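Local structure of putative peptide ABC-transport system periplasmic peptide-binding protein (Campylobacter jejuni, 4OEV) at residues D5-A10 / K211-L216; G232-K237 / L464-D469; V62-L67 / E111-S116; V102-I107 / D131-G136; Y264-E269 / Q352-K357. The protein binds nickel(II) outside the cytoplasm and probably hands it to an ABC-type importer, within a solute-binding family otherwise associated with peptide uptake. All coordinates share one frame; numbering follows the deposited sequence.

Contact 1: D5-A10 / K211-L216; sequences DTLIIA and KIDAAL
Asp213 takes hold of Ile8 at both backbone polar atoms, and the tight part of this contact starts there. Its carboxylate receives Ile8 N at OD2 (2.9 Å), through the lone pair anti to the other oxygen, while Asp213 N gives its hydrogen to Ile8 O at 2.8 Å. With CG beside the backbone N (chi1 -73°), the carboxylate takes the place a strand carbonyl would have. Ala10 N bonds nearly along the C=O axis of Ala214 O at 3.0 Å. The two strands run nearly parallel, and this loop aspartate extends their backbone pairing. Ala10 CB is wedged in, 3.5 Å from CD1 of Ile212 and 3.6 Å from CB of Ala215, and Ile8 CG2 meets CG2 of Ile212 at 3.8 Å, the two side chains crossing at about a right angle. The margins are looser. Lys211 turns its amine away and is exposed, and beyond Ala10 a water spans the diverging backbones between Ala10 O and Leu216 N. Lys494 salt-bridges the same OD2 that holds Ile8. Strand 6-11 pairs along its other edge with strand 191-196, Ile212 and Ala215 lean on helix 200-208, and Leu216 reaches strand 454-467.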
# COMPACT_ATOMS: atom_id res chain seq x y z
N ASP A 5 12.33 25.82 -12.13
CA ASP A 5 11.02 25.49 -12.69
C ASP A 5 10.81 23.99 -12.83
O ASP A 5 9.80 23.53 -13.37
CB ASP A 5 10.83 26.19 -14.05
CG ASP A 5 11.63 25.54 -15.18
OD1 ASP A 5 12.55 24.74 -14.95
OD2 ASP A 5 11.36 25.88 -16.35
N THR A 6 11.76 23.22 -12.30
CA THR A 6 11.74 21.77 -12.41
C THR A 6 11.80 21.14 -11.00
O THR A 6 12.62 21.57 -10.19
CB THR A 6 12.95 21.24 -13.23
OG1 THR A 6 12.93 21.79 -14.56
CG2 THR A 6 12.96 19.73 -13.30
N LEU A 7 10.91 20.17 -10.73
CA LEU A 7 10.95 19.37 -9.50
C LEU A 7 11.43 17.97 -9.85
O LEU A 7 10.90 17.36 -10.75
CB LEU A 7 9.58 19.27 -8.84
CG LEU A 7 9.16 20.41 -7.91
CD1 LEU A 7 7.80 20.16 -7.27
CD2 LEU A 7 10.24 20.71 -6.87
N ILE A 8 12.44 17.45 -9.16
CA ILE A 8 12.82 16.07 -9.42
C ILE A 8 12.68 15.29 -8.14
O ILE A 8 13.34 15.59 -7.16
CB ILE A 8 14.25 15.94 -9.94
CG1 ILE A 8 14.48 16.89 -11.11
CG2 ILE A 8 14.57 14.47 -10.27
CD1 ILE A 8 15.72 16.66 -11.85
N ILE A 9 11.77 14.32 -8.15
CA ILE A 9 11.48 13.56 -6.93
C ILE A 9 11.76 12.08 -7.12
O ILE A 9 11.27 11.46 -8.05
CB ILE A 9 10.02 13.70 -6.50
CG1 ILE A 9 9.60 15.17 -6.40
CG2 ILE A 9 9.73 12.93 -5.22
CD1 ILE A 9 8.16 15.31 -6.02
N ALA A 10 12.53 11.52 -6.19
CA ALA A 10 12.77 10.09 -6.18
C ALA A 10 11.58 9.35 -5.59
O ALA A 10 11.03 9.74 -4.56
CB ALA A 10 14.05 9.76 -5.34
N LYS A 211 21.23 15.85 -7.67
CA LYS A 211 20.56 15.21 -8.80
C LYS A 211 19.04 15.09 -8.61
O LYS A 211 18.28 14.93 -9.59
CB LYS A 211 21.16 13.83 -9.04
CG LYS A 211 22.40 13.84 -9.92
CD LYS A 211 23.16 12.52 -9.77
CE LYS A 211 24.12 12.31 -10.92
NZ LYS A 211 23.37 11.54 -11.96
N ILE A 212 18.59 15.16 -7.36
CA ILE A 212 17.16 15.13 -7.06
C ILE A 212 16.85 16.14 -5.96
O ILE A 212 17.74 16.53 -5.21
CB ILE A 212 16.66 13.71 -6.63
CG1 ILE A 212 17.41 13.21 -5.41
CG2 ILE A 212 16.82 12.72 -7.76
CD1 ILE A 212 16.87 11.80 -4.89
N ASP A 213 15.59 16.55 -5.88
CA ASP A 213 15.13 17.56 -4.92
C ASP A 213 14.62 16.98 -3.63
O ASP A 213 14.59 17.66 -2.62
CB ASP A 213 13.99 18.42 -5.52
CG ASP A 213 14.48 19.39 -6.55
OD1 ASP A 213 15.43 20.14 -6.25
OD2 ASP A 213 13.88 19.44 -7.66
N ALA A 214 14.14 15.75 -3.69
CA ALA A 214 13.45 15.11 -2.56
C ALA A 214 13.41 13.62 -2.71
O ALA A 214 13.32 13.12 -3.84
CB ALA A 214 12.01 15.64 -2.44
N ALA A 215 13.42 12.92 -1.58
CA ALA A 215 13.26 11.46 -1.51
C ALA A 215 12.83 11.06 -0.10
O ALA A 215 13.14 11.77 0.88
CB ALA A 215 14.53 10.75 -1.88
N LEU A 216 12.14 9.92 0.03
CA LEU A 216 11.99 9.33 1.38
C LEU A 216 13.28 8.58 1.69
O LEU A 216 13.79 7.83 0.84
CB LEU A 216 10.82 8.36 1.48
CG LEU A 216 9.47 8.95 1.18
CD1 LEU A 216 8.38 7.81 1.34
CD2 LEU A 216 9.22 10.10 2.09
O HOH W 1 11.48 8.27 -2.22

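Contact 2: G232-K237 / L464-D469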
# COMPACT_ATOMS: atom_id res chain seq x y z
N GLY A 232 15.89 19.94 4.58
CA GLY A 232 14.93 19.79 5.66
C GLY A 232 14.53 18.32 5.81
O GLY A 232 14.78 17.52 4.91
N ILE A 233 13.97 17.95 6.95
CA ILE A 233 13.48 16.58 7.17
C ILE A 233 12.09 16.65 7.78
O ILE A 233 11.93 17.11 8.91
CB ILE A 233 14.40 15.77 8.09
CG1 ILE A 233 15.83 15.79 7.57
CG2 ILE A 233 13.87 14.34 8.21
CD1 ILE A 233 16.88 15.28 8.58
N LEU A 234 11.09 16.22 7.03
CA LEU A 234 9.72 16.19 7.50
C LEU A 234 9.38 14.79 7.98
O LEU A 234 9.45 13.86 7.17
CB LEU A 234 8.75 16.56 6.40
CG LEU A 234 8.35 18.02 6.32
CD1 LEU A 234 7.55 18.13 5.05
CD2 LEU A 234 7.55 18.43 7.54
N ARG A 235 9.01 14.65 9.25
CA ARG A 235 8.60 13.35 9.79
C ARG A 235 7.16 13.11 9.46
O ARG A 235 6.32 13.94 9.81
CB ARG A 235 8.75 13.27 11.30
CG ARG A 235 8.07 12.01 11.86
CD ARG A 235 8.14 11.92 13.37
NE ARG A 235 9.51 11.87 13.88
CZ ARG A 235 10.06 10.82 14.48
NH1 ARG A 235 9.37 9.70 14.62
NH2 ARG A 235 11.31 10.88 14.96
N GLU A 236 6.86 12.00 8.79
CA GLU A 236 5.47 11.71 8.36
C GLU A 236 4.98 10.44 9.05
O GLU A 236 5.69 9.44 9.07
CB GLU A 236 5.41 11.56 6.85
CG GLU A 236 5.96 12.77 6.12
CD GLU A 236 5.01 13.30 5.06
OE1 GLU A 236 3.78 13.26 5.27
OE2 GLU A 236 5.50 13.76 3.99
N LYS A 237 3.79 10.49 9.64
CA LYS A 237 3.16 9.31 10.25
C LYS A 237 2.64 8.45 9.13
O LYS A 237 2.43 8.95 8.04
CB LYS A 237 2.01 9.71 11.18
CG LYS A 237 2.45 10.43 12.48
CD LYS A 237 3.17 9.46 13.45
CE LYS A 237 3.69 10.17 14.72
NZ LYS A 237 5.19 10.01 14.97
N LEU A 464 10.72 12.38 5.03
CA LEU A 464 10.84 13.06 3.75
C LEU A 464 12.01 14.01 3.80
O LEU A 464 11.98 15.04 4.51
CB LEU A 464 9.54 13.81 3.39
CG LEU A 464 9.61 14.68 2.13
CD1 LEU A 464 10.20 13.94 0.93
CD2 LEU A 464 8.18 15.21 1.80
N VAL A 465 13.04 13.71 3.03
CA VAL A 465 14.19 14.60 3.06
C VAL A 465 14.20 15.50 1.84
O VAL A 465 14.14 15.02 0.71
CB VAL A 465 15.52 13.87 3.13
CG1 VAL A 465 16.63 14.89 3.18
CG2 VAL A 465 15.56 12.95 4.34
N TYR A 466 14.29 16.79 2.04
CA TYR A 466 14.09 17.67 0.89
C TYR A 466 15.06 18.85 0.82
O TYR A 466 15.37 19.52 1.82
CB TYR A 466 12.61 18.17 0.85
CG TYR A 466 12.25 18.99 2.09
CD1 TYR A 466 11.78 18.36 3.25
CD2 TYR A 466 12.42 20.36 2.11
CE1 TYR A 466 11.51 19.10 4.39
CE2 TYR A 466 12.13 21.11 3.24
CZ TYR A 466 11.66 20.46 4.37
OH TYR A 466 11.38 21.19 5.50
N ASN A 467 15.52 19.12 -0.39
CA ASN A 467 16.21 20.38 -0.69
C ASN A 467 15.49 21.57 -0.04
O ASN A 467 14.29 21.77 -0.23
CB ASN A 467 16.30 20.55 -2.19
CG ASN A 467 16.99 21.81 -2.57
OD1 ASN A 467 16.40 22.71 -3.15
ND2 ASN A 467 18.28 21.88 -2.24
N LYS A 468 16.24 22.34 0.76
CA LYS A 468 15.66 23.37 1.60
C LYS A 468 14.96 24.46 0.79
O LYS A 468 14.24 25.28 1.34
CB LYS A 468 16.75 24.02 2.48
CG LYS A 468 16.23 24.65 3.78
CD LYS A 468 15.43 23.61 4.58
CE LYS A 468 15.19 24.06 6.02
NZ LYS A 468 14.49 22.97 6.79
N ASP A 469 15.26 24.51 -0.51
CA ASP A 469 14.62 25.47 -1.39
C ASP A 469 13.15 25.11 -1.60
O ASP A 469 12.41 25.93 -2.09
CB ASP A 469 15.33 25.54 -2.75
CG ASP A 469 16.71 26.18 -2.66
OD1 ASP A 469 16.91 27.09 -1.81
OD2 ASP A 469 17.60 25.73 -3.41
O HOH W 2 11.04 19.80 8.14
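The Tyr466 ring lies flat over Gly232, whose CA sits 3.8 Å from the ring centroid, a CH-pi contact over the face. Gly232 has no side chain, so backbone and ring can come this close. Tyr466 reaches the spot because CG takes the crowded position between backbone N and carbonyl carbon (chi1 61°), which swings the ring across to the neighbouring strand. There CE1 also meets CG of Leu234 at 3.9 Å. Lys468, bent at chi2, brings NZ to 3.4 Å from Gly232 CA. A water in the plane of the ring, at its edge, joins Tyr466 OH (3.0 Å) to Ile233 O, the latter bond weak.

Backbone bonds hold this shell in place. Gly232 N gives to Tyr466 O at 2.8 Å, and Tyr466 N returns a bond to Gly232 O, approaching from above the carbonyl plane. Leu234 and Leu464 exchange a second pair, Leu234 N to Leu464 O and Leu464 N to Leu234 O, both in the carbonyl plane. On the opposite face from Leu234, Leu464 and Tyr466, the side chains of Ile233 and Val465 rest on helix 223-226. The alternation is that of regular antiparallel strands: hydrogen-bonded pairs Gly232-Tyr466 and Leu234-Leu464 flank the non-hydrogen-bonded pair Ile233-Val465, in the branched antiparallel sheet built round strand 454-467.

Contact 3: V62-L67 / E111-S116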
# COMPACT_ATOMS: atom_id res chain seq x y z
N VAL A 62 -27.80 2.90 -2.90
CA VAL A 62 -27.90 3.80 -4.05
C VAL A 62 -27.12 5.11 -3.90
O VAL A 62 -27.30 5.84 -2.91
CB VAL A 62 -29.36 4.13 -4.36
CG1 VAL A 62 -29.45 5.22 -5.41
CG2 VAL A 62 -30.08 2.88 -4.85
N TYR A 63 -26.28 5.39 -4.89
CA TYR A 63 -25.40 6.58 -4.88
C TYR A 63 -25.77 7.50 -5.99
O TYR A 63 -25.60 7.15 -7.16
CB TYR A 63 -23.91 6.19 -5.06
CG TYR A 63 -23.28 5.56 -3.85
CD1 TYR A 63 -22.24 6.18 -3.18
CD2 TYR A 63 -23.73 4.34 -3.37
CE1 TYR A 63 -21.65 5.60 -2.07
CE2 TYR A 63 -23.17 3.77 -2.25
CZ TYR A 63 -22.12 4.40 -1.61
OH TYR A 63 -21.60 3.82 -0.49
N ASP A 64 -26.22 8.70 -5.64
CA ASP A 64 -26.46 9.73 -6.64
C ASP A 64 -25.27 10.67 -6.63
O ASP A 64 -25.02 11.31 -5.61
CB ASP A 64 -27.75 10.51 -6.36
CG ASP A 64 -29.00 9.74 -6.74
OD1 ASP A 64 -29.31 9.67 -7.95
OD2 ASP A 64 -29.69 9.25 -5.82
N ILE A 65 -24.52 10.71 -7.73
CA ILE A 65 -23.30 11.52 -7.77
C ILE A 65 -23.41 12.66 -8.80
O ILE A 65 -23.77 12.41 -9.95
CB ILE A 65 -22.07 10.69 -8.07
CG1 ILE A 65 -21.97 9.56 -7.05
CG2 ILE A 65 -20.82 11.57 -8.05
CD1 ILE A 65 -20.65 8.84 -7.10
N PHE A 66 -23.11 13.89 -8.36
CA PHE A 66 -23.20 15.11 -9.19
C PHE A 66 -21.80 15.67 -9.53
O PHE A 66 -20.98 15.94 -8.64
CB PHE A 66 -24.07 16.13 -8.46
CG PHE A 66 -25.43 15.59 -8.09
CD1 PHE A 66 -26.47 15.60 -9.02
CD2 PHE A 66 -25.66 15.07 -6.84
CE1 PHE A 66 -27.71 15.06 -8.69
CE2 PHE A 66 -26.87 14.54 -6.49
CZ PHE A 66 -27.92 14.54 -7.42
N LEU A 67 -21.54 15.81 -10.83
CA LEU A 67 -20.19 16.07 -11.33
C LEU A 67 -19.90 17.53 -11.66
O LEU A 67 -20.83 18.28 -11.94
CB LEU A 67 -19.98 15.24 -12.59
CG LEU A 67 -20.40 13.78 -12.37
CD1 LEU A 67 -20.27 13.04 -13.66
CD2 LEU A 67 -19.46 13.17 -11.29
N GLU A 111 -26.27 4.41 -13.90
CA GLU A 111 -27.25 5.12 -14.77
C GLU A 111 -26.88 6.59 -14.95
O GLU A 111 -26.84 7.32 -13.96
CB GLU A 111 -28.65 5.09 -14.18
CG GLU A 111 -29.36 3.77 -13.94
CD GLU A 111 -30.58 3.99 -13.06
OE1 GLU A 111 -30.66 3.33 -11.99
OE2 GLU A 111 -31.43 4.86 -13.43
N ILE A 112 -26.67 7.04 -16.19
CA ILE A 112 -26.47 8.46 -16.48
C ILE A 112 -27.85 9.13 -16.56
O ILE A 112 -28.58 8.85 -17.50
CB ILE A 112 -25.68 8.63 -17.80
CG1 ILE A 112 -24.29 8.00 -17.66
CG2 ILE A 112 -25.59 10.12 -18.19
CD1 ILE A 112 -23.54 7.73 -18.98
N LEU A 113 -28.24 9.92 -15.54
CA LEU A 113 -29.62 10.52 -15.52
C LEU A 113 -29.62 11.94 -16.11
O LEU A 113 -30.66 12.44 -16.60
CB LEU A 113 -30.24 10.49 -14.11
CG LEU A 113 -30.59 9.08 -13.54
CD1 LEU A 113 -30.91 9.05 -12.03
CD2 LEU A 113 -31.68 8.38 -14.32
N ASN A 114 -28.48 12.61 -16.02
CA ASN A 114 -28.27 13.88 -16.73
C ASN A 114 -26.72 14.00 -16.87
O ASN A 114 -25.97 13.22 -16.26
CB ASN A 114 -28.99 15.09 -16.05
CG ASN A 114 -28.29 15.62 -14.79
OD1 ASN A 114 -27.09 15.93 -14.80
ND2 ASN A 114 -29.06 15.76 -13.70
N PRO A 115 -26.24 14.92 -17.74
CA PRO A 115 -24.81 14.92 -18.10
C PRO A 115 -23.81 15.12 -16.94
O PRO A 115 -22.59 14.98 -17.11
CB PRO A 115 -24.72 16.08 -19.09
CG PRO A 115 -26.09 16.09 -19.73
CD PRO A 115 -27.04 15.78 -18.62
N SER A 116 -24.35 15.48 -15.78
CA SER A 116 -23.58 15.73 -14.56
C SER A 116 -24.12 14.92 -13.38
O SER A 116 -23.89 15.28 -12.23
CB SER A 116 -23.64 17.23 -14.23
OG SER A 116 -22.94 17.96 -15.22
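Asn114 has CG in the crowded position between its backbone N and carbonyl carbon (chi1 76°), which turns OD1 back over the chain to meet the N of Ser116. That bond, 2.9 Å from Ser116 N to Asn114 OD1 and in the plane of the side-chain carbonyl, closes an Asx turn. The turn presents the carbonyl oxygen of Ser116 to the end of strand 62-67. Ser116 O is the focus of the contact. Leu67 N donates to it at 2.8 Å, but from above the carbonyl plane, with a C=O...N angle of 133°, so the bond is not aimed at a lone pair. Phe66 CA adds a CA-H...O contact to the same oxygen at 3.1 Å. Leu67, with CG beside its backbone N, rests its branch point against this group as well, CG lying 3.8 Å from Ser116 O, and Ser116 CB approaches Leu67 O at 3.8 Å in return.

Farther back along strand 62-67, at Asp64, the approach is slight: Leu113 CD1 comes only to 4.4 Å from OD1 of Asp64, an oxygen that accepts a hydrogen bond from His117 NE2. The His117 ring stacks on Phe66. Leu113 and Asn114 both face His117, a classic beta bulge. Strands 107-114 and 117-122 form a bulged beta hairpin, and strand 117-122 lies between 107-114 and 62-67 in a four-stranded antiparallel sheet; the turn residue Ser116 reaches past the end of 117-122 to Leu67.

Contact 4: V102-I107 / D131-G136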
# COMPACT_ATOMS: atom_id res chain seq x y z
N VAL A 102 -11.98 -5.74 -6.85
CA VAL A 102 -12.74 -6.03 -5.63
C VAL A 102 -13.34 -4.76 -5.02
O VAL A 102 -14.20 -4.84 -4.14
CB VAL A 102 -11.85 -6.79 -4.57
CG1 VAL A 102 -11.45 -8.16 -5.10
CG2 VAL A 102 -10.61 -5.93 -4.23
N ASN A 103 -12.90 -3.58 -5.49
CA ASN A 103 -13.44 -2.32 -5.01
C ASN A 103 -14.70 -1.96 -5.80
O ASN A 103 -15.43 -1.02 -5.40
CB ASN A 103 -12.44 -1.16 -5.09
CG ASN A 103 -11.22 -1.37 -4.18
OD1 ASN A 103 -11.05 -2.43 -3.63
ND2 ASN A 103 -10.43 -0.33 -4.01
N PHE A 104 -14.88 -2.61 -6.95
CA PHE A 104 -16.03 -2.29 -7.84
C PHE A 104 -16.94 -3.43 -8.23
O PHE A 104 -17.94 -3.19 -8.94
CB PHE A 104 -15.51 -1.61 -9.10
CG PHE A 104 -14.82 -0.32 -8.82
CD1 PHE A 104 -13.48 -0.31 -8.41
CD2 PHE A 104 -15.50 0.88 -8.89
CE1 PHE A 104 -12.85 0.89 -8.09
CE2 PHE A 104 -14.85 2.10 -8.60
CZ PHE A 104 -13.53 2.10 -8.19
N GLU A 105 -16.65 -4.66 -7.77
CA GLU A 105 -17.45 -5.84 -8.14
C GLU A 105 -18.87 -5.74 -7.64
O GLU A 105 -19.78 -6.41 -8.14
CB GLU A 105 -16.82 -7.13 -7.58
CG GLU A 105 -16.72 -7.12 -6.04
CD GLU A 105 -16.09 -8.39 -5.48
OE1 GLU A 105 -16.06 -9.38 -6.25
OE2 GLU A 105 -15.54 -8.37 -4.32
N ASP A 106 -19.06 -4.92 -6.63
CA ASP A 106 -20.34 -4.82 -5.97
C ASP A 106 -21.31 -3.81 -6.63
O ASP A 106 -22.42 -3.58 -6.13
CB ASP A 106 -20.10 -4.44 -4.53
CG ASP A 106 -21.36 -4.40 -3.74
OD1 ASP A 106 -22.19 -5.33 -3.89
OD2 ASP A 106 -21.57 -3.37 -3.06
N ILE A 107 -20.91 -3.26 -7.77
CA ILE A 107 -21.76 -2.33 -8.50
C ILE A 107 -22.70 -3.09 -9.41
O ILE A 107 -22.26 -3.86 -10.26
CB ILE A 107 -20.92 -1.39 -9.33
CG1 ILE A 107 -20.11 -0.53 -8.38
CG2 ILE A 107 -21.83 -0.50 -10.27
CD1 ILE A 107 -18.98 0.07 -9.01
N ASP A 131 -14.39 6.19 -0.72
CA ASP A 131 -12.92 6.14 -0.68
C ASP A 131 -12.45 5.53 -1.98
O ASP A 131 -11.48 5.99 -2.56
CB ASP A 131 -12.38 5.31 0.51
CG ASP A 131 -12.31 6.10 1.78
OD1 ASP A 131 -12.92 7.22 1.81
OD2 ASP A 131 -11.59 5.66 2.71
N ALA A 132 -13.15 4.49 -2.44
CA ALA A 132 -12.78 3.76 -3.66
C ALA A 132 -12.85 4.65 -4.88
O ALA A 132 -12.09 4.46 -5.84
CB ALA A 132 -13.67 2.53 -3.85
N LEU A 133 -13.79 5.60 -4.86
CA LEU A 133 -13.98 6.51 -5.98
C LEU A 133 -12.95 7.64 -6.00
O LEU A 133 -13.08 8.61 -6.78
CB LEU A 133 -15.42 7.08 -5.95
CG LEU A 133 -16.53 6.08 -6.30
CD1 LEU A 133 -17.90 6.57 -5.94
CD2 LEU A 133 -16.45 5.78 -7.77
N SER A 134 -11.90 7.53 -5.17
CA SER A 134 -10.82 8.51 -5.26
C SER A 134 -9.87 8.04 -6.36
O SER A 134 -8.95 8.76 -6.72
CB SER A 134 -10.10 8.71 -3.92
OG SER A 134 -9.53 7.48 -3.44
N ILE A 135 -10.09 6.83 -6.90
CA ILE A 135 -9.27 6.34 -8.01
C ILE A 135 -9.51 7.19 -9.25
O ILE A 135 -10.62 7.73 -9.43
CB ILE A 135 -9.55 4.84 -8.36
CG1 ILE A 135 -8.42 4.26 -9.20
CG2 ILE A 135 -10.88 4.64 -9.07
CD1 ILE A 135 -7.14 3.91 -8.39
N GLY A 136 -8.49 7.32 -10.10
CA GLY A 136 -8.60 8.16 -11.28
C GLY A 136 -9.73 7.71 -12.20
O GLY A 136 -10.07 6.52 -12.21
O HOH W 3 -10.29 2.06 -5.84
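Phe104 points its ring end-on at the place where helix 129-132 unwinds into a type I turn, Ala132 to Ile135, while its own short, weakly bonded helix 101-104 runs into another type I turn, Phe104 to Ile107. Two helix ends thus meet near the antiparallel sheet of strands 107-114 and 117-122. CG of Phe104 lies beside the backbone N (chi1 -62°), carrying the ring across tip first. CZ reaches Ala132 O at 3.6 Å and CG2 of Ile135 at 3.8 Å. Leu133 takes the rim instead: its CD2 lies near the ring plane, 4.1 Å from Phe104 CE2. Both Leu133 and Ile135 cross the phenylalanine obliquely, and Phe91 of helix 81-92 meets the ring with the two planes at about 55°. The side chain of Ile135 is about 6 Å from that of Asn31, which binds Mg(2+) in another structure of the protein, though none is bound here.

Beside the ring, Asn103 sets its CB against CB of Ala132 at 4.1 Å. Its amide works through a water, which accepts from Asn103 ND2 (3.0 Å) and donates to Ala132 O (3.0 Å). That oxygen thus takes a hydrogen from the water and one from Ile135 N, with the ring tip close by. The turn is tied further back by Asp131 O, which accepts from both Ser134 N and Ser134 OG, the hydroxyl coming nearly along the C=O axis at 2.6 Å.

Contact 5: Y264-E269 / Q352-K357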
# COMPACT_ATOMS: atom_id res chain seq x y z
N TYR A 264 6.25 -15.68 19.60
CA TYR A 264 6.71 -15.54 21.00
C TYR A 264 8.23 -15.36 21.09
O TYR A 264 8.76 -14.90 22.12
CB TYR A 264 6.29 -16.76 21.84
CG TYR A 264 4.83 -16.74 22.29
CD1 TYR A 264 4.35 -15.75 23.13
CD2 TYR A 264 3.95 -17.74 21.88
CE1 TYR A 264 3.02 -15.74 23.53
CE2 TYR A 264 2.64 -17.74 22.28
CZ TYR A 264 2.17 -16.73 23.11
OH TYR A 264 0.84 -16.70 23.49
N ALA A 265 8.92 -15.72 20.01
CA ALA A 265 10.37 -15.71 20.01
C ALA A 265 10.98 -14.32 19.78
O ALA A 265 12.15 -14.10 20.09
CB ALA A 265 10.88 -16.65 18.95
N VAL A 266 10.21 -13.41 19.20
CA VAL A 266 10.78 -12.13 18.78
C VAL A 266 10.54 -11.01 19.82
O VAL A 266 9.40 -10.73 20.19
CB VAL A 266 10.17 -11.68 17.40
CG1 VAL A 266 10.79 -10.31 16.98
CG2 VAL A 266 10.44 -12.73 16.33
N ASP A 267 11.61 -10.36 20.26
CA ASP A 267 11.50 -9.23 21.18
C ASP A 267 11.29 -7.96 20.37
O ASP A 267 12.25 -7.26 20.02
CB ASP A 267 12.75 -9.13 22.09
CG ASP A 267 12.63 -8.03 23.15
OD1 ASP A 267 11.56 -7.38 23.24
OD2 ASP A 267 13.58 -7.86 23.95
N LYS A 268 10.02 -7.68 20.07
CA LYS A 268 9.64 -6.56 19.22
C LYS A 268 10.00 -5.22 19.87
O LYS A 268 10.35 -4.27 19.17
CB LYS A 268 8.13 -6.59 18.93
CG LYS A 268 7.64 -7.87 18.32
CD LYS A 268 6.27 -7.65 17.73
CE LYS A 268 5.41 -8.87 17.82
NZ LYS A 268 4.02 -8.62 17.22
N GLU A 269 9.89 -5.13 21.19
CA GLU A 269 10.23 -3.86 21.86
C GLU A 269 11.67 -3.48 21.57
O GLU A 269 11.97 -2.33 21.28
CB GLU A 269 10.01 -3.94 23.37
CG GLU A 269 8.57 -3.90 23.80
CD GLU A 269 7.91 -2.55 23.54
OE1 GLU A 269 8.63 -1.52 23.51
OE2 GLU A 269 6.67 -2.52 23.36
N GLN A 352 16.47 -13.90 12.30
CA GLN A 352 17.35 -15.06 12.26
C GLN A 352 18.07 -15.24 13.60
O GLN A 352 18.16 -16.33 14.11
CB GLN A 352 18.35 -14.94 11.12
CG GLN A 352 19.41 -16.09 11.09
CD GLN A 352 20.48 -15.81 10.05
OE1 GLN A 352 21.08 -14.72 10.04
NE2 GLN A 352 20.71 -16.75 9.15
N SER A 353 18.52 -14.14 14.17
CA SER A 353 19.13 -14.11 15.48
C SER A 353 18.17 -14.55 16.60
O SER A 353 18.53 -15.38 17.45
CB SER A 353 19.64 -12.68 15.80
OG SER A 353 20.00 -12.70 17.17
N GLU A 354 16.95 -14.00 16.59
CA GLU A 354 15.91 -14.31 17.58
C GLU A 354 15.53 -15.79 17.52
O GLU A 354 15.38 -16.46 18.57
CB GLU A 354 14.65 -13.43 17.31
CG GLU A 354 14.86 -11.93 17.62
CD GLU A 354 15.21 -11.68 19.10
OE1 GLU A 354 16.34 -11.99 19.52
OE2 GLU A 354 14.35 -11.19 19.85
N PHE A 355 15.42 -16.32 16.31
CA PHE A 355 15.03 -17.72 16.15
C PHE A 355 16.14 -18.65 16.59
O PHE A 355 15.90 -19.74 17.13
CB PHE A 355 14.69 -18.01 14.73
CG PHE A 355 13.48 -17.23 14.21
CD1 PHE A 355 12.53 -16.70 15.07
CD2 PHE A 355 13.34 -17.02 12.87
CE1 PHE A 355 11.41 -16.01 14.57
CE2 PHE A 355 12.21 -16.30 12.34
CZ PHE A 355 11.27 -15.80 13.21
N ARG A 356 17.36 -18.26 16.27
CA ARG A 356 18.53 -19.07 16.64
C ARG A 356 18.57 -19.28 18.14
O ARG A 356 18.95 -20.37 18.63
CB ARG A 356 19.82 -18.41 16.16
CG ARG A 356 21.06 -19.16 16.61
CD ARG A 356 22.34 -18.66 16.01
NE ARG A 356 23.44 -18.82 16.99
CZ ARG A 356 24.12 -19.96 17.18
NH1 ARG A 356 25.09 -20.02 18.10
NH2 ARG A 356 23.80 -21.06 16.50
N LYS A 357 18.14 -18.26 18.89
CA LYS A 357 18.16 -18.35 20.34
C LYS A 357 17.26 -19.48 20.90
O LYS A 357 17.55 -20.01 21.94
CB LYS A 357 17.72 -17.03 20.98
CG LYS A 357 18.71 -15.89 20.85
CD LYS A 357 18.25 -14.70 21.66
CE LYS A 357 18.92 -13.44 21.15
NZ LYS A 357 18.49 -12.24 21.90
O HOH W 4 14.18 -15.76 20.75
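The Phe355 ring meets Ala265 at its edge: the methyl CB lies near the ring plane, 4.2 Å from CD1. Val266 crosses the ring obliquely and sets CG2 at 3.8 Å from CE1, and Ile455 of strand 454-467 touches both Val266 and Phe355. The other flat group is the carboxylate of Glu354. Its chain bends at chi2 (-61°), bringing OE2 round to the link between helices 256-265 and 268-274, against which helix 342-357 packs; OE2 accepts from Asp267 N at 2.9 Å through the lone pair anti to the other oxygen. The bond is close to straight, 165° at the hydrogen, and Asp267 CB follows at 3.4 Å from the same OE2. On its other oxygen, OE1, Glu354 forms a salt bridge with Lys357 NZ (3.2 Å), its hydrogen bond weak. A water donates to Ala265 O at 2.7 Å and to Glu354 O at 2.6 Å. Asp267 stands at the N-cap of helix 268-274, its OD1 bonded weakly to Ser270 N. Glu354 is buried, and both its oxygens have a partner; Lys357 would favour the ionised form, whereas the Asp267 carboxylate, with OD2 5.3 Å from Glu354 OE2, would probably oppose it.

How the contacts relate
Contacts 1 and 2 adjoin, their centres 12 Å apart: strands 214-216 and 454-467 are sheet neighbours, probably joined by Asp213 O to Asn467 N and Ala215 O to Val465 N bonds. Contact 1 also draws in the N-terminal strand 6-11. Contacts 3 and 4, about 16 Å apart between centres, alternate along the chain and touch where Ile65 packs on Leu133; their sequence lies wholly within the stretch bridged by contact 1. Contact 5, from the stretch between the two strands of contact 2, sits across the chain's centre from contacts 3 and 4, about 55 Å from contact 3 between centres. Late strand 454-467 thus pairs with strands 214-216 and 231-236 and touches contact 5 as well.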